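Putative SnoaL-like polyketide cyclase (Jannaschia sp., PDB 3KKG) probably catalyses a reaction of the SnoaL-like polyketide cyclase type. Local coordinates at the interface of chains A and B. Coordinates in Å, arbitrary orientation; residue numbers count along the deposited sequence, not the author numbering. Chains: chain A/B, Putative SnoaL-like polyketide cyclase.

Contact 1: the interface of chains A and B. Residues chain A 112, 131-132, 135; chain B 46-48, 130.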
# COMPACT_ATOMS: atom_id res chain seq x y z
N PRO A 112 6.80 7.38 -0.30
CA PRO A 112 6.01 6.73 0.76
C PRO A 112 5.92 5.24 0.49
O PRO A 112 6.03 4.78 -0.66
CB PRO A 112 4.66 7.42 0.65
CG PRO A 112 4.49 7.60 -0.86
CD PRO A 112 5.92 7.94 -1.35
N THR A 131 5.24 0.24 -2.49
CA THR A 131 5.69 1.64 -2.62
C THR A 131 5.24 2.19 -3.94
O THR A 131 4.48 1.57 -4.65
CB THR A 131 7.18 1.76 -2.32
OG1 THR A 131 7.54 3.16 -2.25
CG2 THR A 131 8.07 1.11 -3.40
N ASP A 132 5.76 3.36 -4.33
CA ASP A 132 5.51 3.84 -5.70
C ASP A 132 6.68 3.35 -6.56
O ASP A 132 7.63 4.04 -6.90
CB ASP A 132 5.45 5.36 -5.75
CG ASP A 132 4.92 5.85 -7.09
OD1 ASP A 132 4.91 5.07 -8.08
OD2 ASP A 132 4.55 7.05 -7.18
N ALA A 135 7.36 5.08 -9.89
CA ALA A 135 8.10 6.30 -9.78
C ALA A 135 9.58 6.00 -9.52
O ALA A 135 10.47 6.71 -10.06
CB ALA A 135 7.55 7.21 -8.67
N HIS B 46 -0.34 6.97 -4.93
CA HIS B 46 1.05 6.54 -4.85
C HIS B 46 1.88 7.72 -4.26
O HIS B 46 1.57 8.22 -3.19
CB HIS B 46 1.52 6.00 -6.23
CG HIS B 46 0.76 4.81 -6.68
ND1 HIS B 46 -0.45 4.92 -7.33
CD2 HIS B 46 0.93 3.48 -6.45
CE1 HIS B 46 -0.96 3.71 -7.52
NE2 HIS B 46 -0.15 2.82 -6.98
N SER B 47 2.99 8.12 -4.90
CA SER B 47 3.83 9.21 -4.40
C SER B 47 3.45 10.55 -5.02
O SER B 47 4.13 11.56 -4.77
CB SER B 47 5.32 8.97 -4.63
OG SER B 47 5.63 9.06 -5.99
N ASN B 48 2.35 10.59 -5.79
CA ASN B 48 1.92 11.89 -6.41
C ASN B 48 1.56 12.90 -5.35
O ASN B 48 1.17 12.57 -4.26
CB ASN B 48 0.70 11.76 -7.30
CG ASN B 48 0.91 10.96 -8.55
OD1 ASN B 48 -0.04 10.81 -9.35
ND2 ASN B 48 2.08 10.41 -8.73
N PHE B 130 -2.26 2.76 -2.95
CA PHE B 130 -1.25 2.04 -3.71
C PHE B 130 -1.82 0.82 -4.38
O PHE B 130 -2.57 0.06 -3.75
CB PHE B 130 -0.11 1.50 -2.85
CG PHE B 130 0.64 2.53 -2.07
CD1 PHE B 130 0.22 2.95 -0.84
CD2 PHE B 130 1.86 3.03 -2.53
CE1 PHE B 130 0.96 3.91 -0.10
CE2 PHE B 130 2.60 3.94 -1.81
CZ PHE B 130 2.16 4.37 -0.63
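A:Asp132 reaches across to B:Ser47 at one rim of the two-fold interface between SnoaL-like subunits, which have the alpha+beta barrel fold of that family. The tight part centres on carboxylate oxygen OD2. It accepts from the B:Ser47 hydroxyl OG at 2.6 Å and from the backbone N of B:Ser47 at 3.0 Å, the latter at 155° at the hydrogen. Both donors come on the anti side of the carboxylate but from opposite faces of its plane, which restrains its rotation. The other oxygen, OD1, takes the backbone N of A:Ala135 in helix 133-140 at 3.0 Å, from above the plane; this is an N-cap contact, and the helix start is likely to favour a negative charge on the acid. Serine suits its place because the side chain is short: with chi1 at 70°, OG turns to the acid while CB presses on A:Pro112 CD at 3.5 Å, a close fit against the rigid proline ring. B:His46 offers its CB to the carboxylate, 3.5 Å from A:Asp132 CG, while its imidazole points away.

Contact is looser at B:Phe130, whose CD2, CE2 and CZ face A:Thr131 and A:Pro112, CE2 lying 3.9 Å from A:Thr131 CA. On that side A:Thr131 OG1 bonds A:Pro112 O at 2.7 Å, holding the two together.

Contact 2: the interface of chains A and B. Residues chain A 76, 88; chain B 116, 128.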
# COMPACT_ATOMS: atom_id res chain seq x y z
N GLU A 76 5.82 6.66 9.74
CA GLU A 76 4.89 7.73 10.03
C GLU A 76 3.46 7.40 10.33
O GLU A 76 2.71 8.33 10.68
CB GLU A 76 4.82 8.73 8.98
CG GLU A 76 4.52 8.19 7.71
CD GLU A 76 4.26 9.35 6.78
OE1 GLU A 76 5.31 9.87 6.28
OE2 GLU A 76 3.07 9.70 6.56
N GLN A 88 3.04 2.57 7.72
CA GLN A 88 3.36 3.46 6.60
C GLN A 88 4.65 4.18 6.93
O GLN A 88 4.86 4.61 8.08
CB GLN A 88 2.29 4.48 6.43
CG GLN A 88 0.91 3.92 5.99
CD GLN A 88 -0.04 5.04 5.68
OE1 GLN A 88 0.16 5.74 4.71
NE2 GLN A 88 -1.03 5.22 6.49
N LEU B 116 -5.75 3.67 2.24
CA LEU B 116 -5.52 4.03 3.62
C LEU B 116 -6.30 5.31 3.88
O LEU B 116 -5.96 6.39 3.34
CB LEU B 116 -4.01 4.21 3.84
CG LEU B 116 -3.21 2.96 3.46
CD1 LEU B 116 -2.21 3.28 2.40
CD2 LEU B 116 -2.55 2.35 4.64
N ARG B 128 -5.09 7.66 0.94
CA ARG B 128 -3.83 7.33 0.31
C ARG B 128 -3.98 6.00 -0.38
O ARG B 128 -4.68 5.11 0.11
CB ARG B 128 -2.69 7.24 1.34
CG ARG B 128 -2.46 8.49 2.10
CD ARG B 128 -1.49 8.26 3.27
NE ARG B 128 -1.23 9.50 3.98
CZ ARG B 128 -0.19 9.61 4.80
NH1 ARG B 128 0.67 8.61 4.97
NH2 ARG B 128 0.01 10.75 5.46
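B:Arg128, on strand 123-131, stretches over to A:Glu76 and A:Gln88 on two strands of the partner, 72-81 and 84-94. The ionic part is a salt bridge from guanidinium NH1 to carboxylate oxygen OE2 of A:Glu76, 3.1 Å long and 157° at the hydrogen. OE2 lies at the edge of the guanidinium, in its plane, whereas NH1 stands above the carboxylate plane; the two flat groups are 70° apart. NH2 adds a weak bond to the same oxygen. In the hydrogen bond to an uncharged group, NH1 gives to the amide oxygen OE1 of A:Gln88 at 2.9 Å. This donor sits above the carbonyl plane, with amide and guanidinium 84° apart. The arginine's length suits the span: its chain runs extended from CG to NE and delivers NH1 to both acceptors. Cut back to an alanine, this position is likely to leave the A:Glu76 carboxylate without its opposite charge and the A:Gln88 amide freer to turn.

The apolar contact is made by B:Leu116, which slides past A:Gln88 in the opposite direction, its methyl CD2 3.8 Å from amide carbon CD. Glutamine suits this position because its OE1 takes the arginine while CG and the flat amide lie against the leucine methyl. The site ties the two sheets together by charge and hydrogen bonding beside their apolar packing.

Contact 3: the interface of chains A and B. Residues chain A 86, 88, 114, 116; chain B 86, 114, 116, 130.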
# COMPACT_ATOMS: atom_id res chain seq x y z
N VAL A 86 -0.21 -2.53 10.22
CA VAL A 86 0.05 -1.78 9.00
C VAL A 86 0.96 -0.64 9.34
O VAL A 86 0.72 0.12 10.27
CB VAL A 86 -1.29 -1.21 8.41
CG1 VAL A 86 -1.00 -0.40 7.12
CG2 VAL A 86 -2.32 -2.36 8.21
N GLN A 88 3.04 2.57 7.72
CA GLN A 88 3.36 3.46 6.60
C GLN A 88 4.65 4.18 6.93
O GLN A 88 4.86 4.61 8.08
CB GLN A 88 2.29 4.48 6.43
CG GLN A 88 0.91 3.92 5.99
CD GLN A 88 -0.04 5.04 5.68
OE1 GLN A 88 0.16 5.74 4.71
NE2 GLN A 88 -1.03 5.22 6.49
N VAL A 114 3.99 1.35 2.28
CA VAL A 114 3.11 0.69 3.27
C VAL A 114 3.44 -0.78 3.31
O VAL A 114 3.66 -1.45 2.30
CB VAL A 114 1.64 0.93 2.94
CG1 VAL A 114 1.25 0.41 1.59
CG2 VAL A 114 0.77 0.27 4.05
N LEU A 116 2.23 -4.40 5.22
CA LEU A 116 1.05 -4.96 5.85
C LEU A 116 1.44 -6.31 6.40
O LEU A 116 1.72 -7.26 5.63
CB LEU A 116 -0.07 -5.06 4.80
CG LEU A 116 -0.38 -3.70 4.14
CD1 LEU A 116 -0.18 -3.77 2.67
CD2 LEU A 116 -1.75 -3.24 4.47
N VAL B 86 -7.89 0.85 6.93
CA VAL B 86 -7.06 0.32 5.85
C VAL B 86 -7.82 -0.78 5.18
O VAL B 86 -8.32 -1.69 5.83
CB VAL B 86 -5.71 -0.24 6.41
CG1 VAL B 86 -4.85 -0.82 5.26
CG2 VAL B 86 -4.98 0.84 7.26
N VAL B 114 -4.20 -1.39 -1.85
CA VAL B 114 -4.43 -0.97 -0.46
C VAL B 114 -4.79 0.50 -0.45
O VAL B 114 -4.20 1.33 -1.14
CB VAL B 114 -3.23 -1.26 0.43
CG1 VAL B 114 -1.99 -0.56 -0.03
CG2 VAL B 114 -3.58 -0.86 1.89
N LEU B 116 -5.75 3.67 2.24
CA LEU B 116 -5.52 4.03 3.62
C LEU B 116 -6.30 5.31 3.88
O LEU B 116 -5.96 6.39 3.34
CB LEU B 116 -4.01 4.21 3.84
CG LEU B 116 -3.21 2.96 3.46
CD1 LEU B 116 -2.21 3.28 2.40
CD2 LEU B 116 -2.55 2.35 4.64
N PHE B 130 -2.26 2.76 -2.95
CA PHE B 130 -1.25 2.04 -3.71
C PHE B 130 -1.82 0.82 -4.38
O PHE B 130 -2.57 0.06 -3.75
CB PHE B 130 -0.11 1.50 -2.85
CG PHE B 130 0.64 2.53 -2.07
CD1 PHE B 130 0.22 2.95 -0.84
CD2 PHE B 130 1.86 3.03 -2.53
CE1 PHE B 130 0.96 3.91 -0.10
CE2 PHE B 130 2.60 3.94 -1.81
CZ PHE B 130 2.16 4.37 -0.63
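A:Val114 and B:Val114 meet tip to tip where the curved sheets of two SnoaL-like subunits pack face to face around the two-fold axis. From CB of A:Val114 the side chain forks at once. Branch CG1, set between the backbone N and the carbonyl carbon (chi1 60°), reaches CG1 of B:Val114 at 3.7 Å. The same methyl lies 3.7 Å from CD1 of B:Phe130, with CE1 a little farther, so it stands well out of the ring plane, on the CD1-CE1 side of the ring. Branch CG2 turns the other way and meets methyl CD2 of B:Leu116 at 4.0 Å, the two side chains sliding past each other in opposite directions. Branching at CB suits a strand here, since one short residue presents methyls to separate partners.

B:Leu116 is longer, and its CD2 also extends to CG1 of A:Val86, 4.0 Å away, as the side chains cross at a slant. The twin repeats this: A:Leu116 CD2 lies 4.0 Å from CG2 of B:Val114 and also 4.0 Å from CG1 of B:Val86. A:Val86 and B:Val86 point toward each other, with CG1 of A:Val86 4.2 Å from CG2 of B:Val86; valine suits this spot, its short branched tip meeting its twin without a polar partner to supply.

Contacts 2 and 3 are neighbours, their C-alpha centres about 6 Å apart, and share A:Gln88 and B:Leu116, so polar links and apolar packing adjoin in one continuous patch. Contact 1 lies about 11 Å from each and joins contact 3 through B:Phe130. Strands 108-120 and 123-131 contribute to all three contacts, while strand 84-94 serves contacts 2 and 3; contact 1 adds a loop and the start of helix 133-140. Two-fold symmetry gives each contact a twin. This repeated, sheet-based interface is consistent with a dimer, although the deposited assembly alone does not prove one in solution.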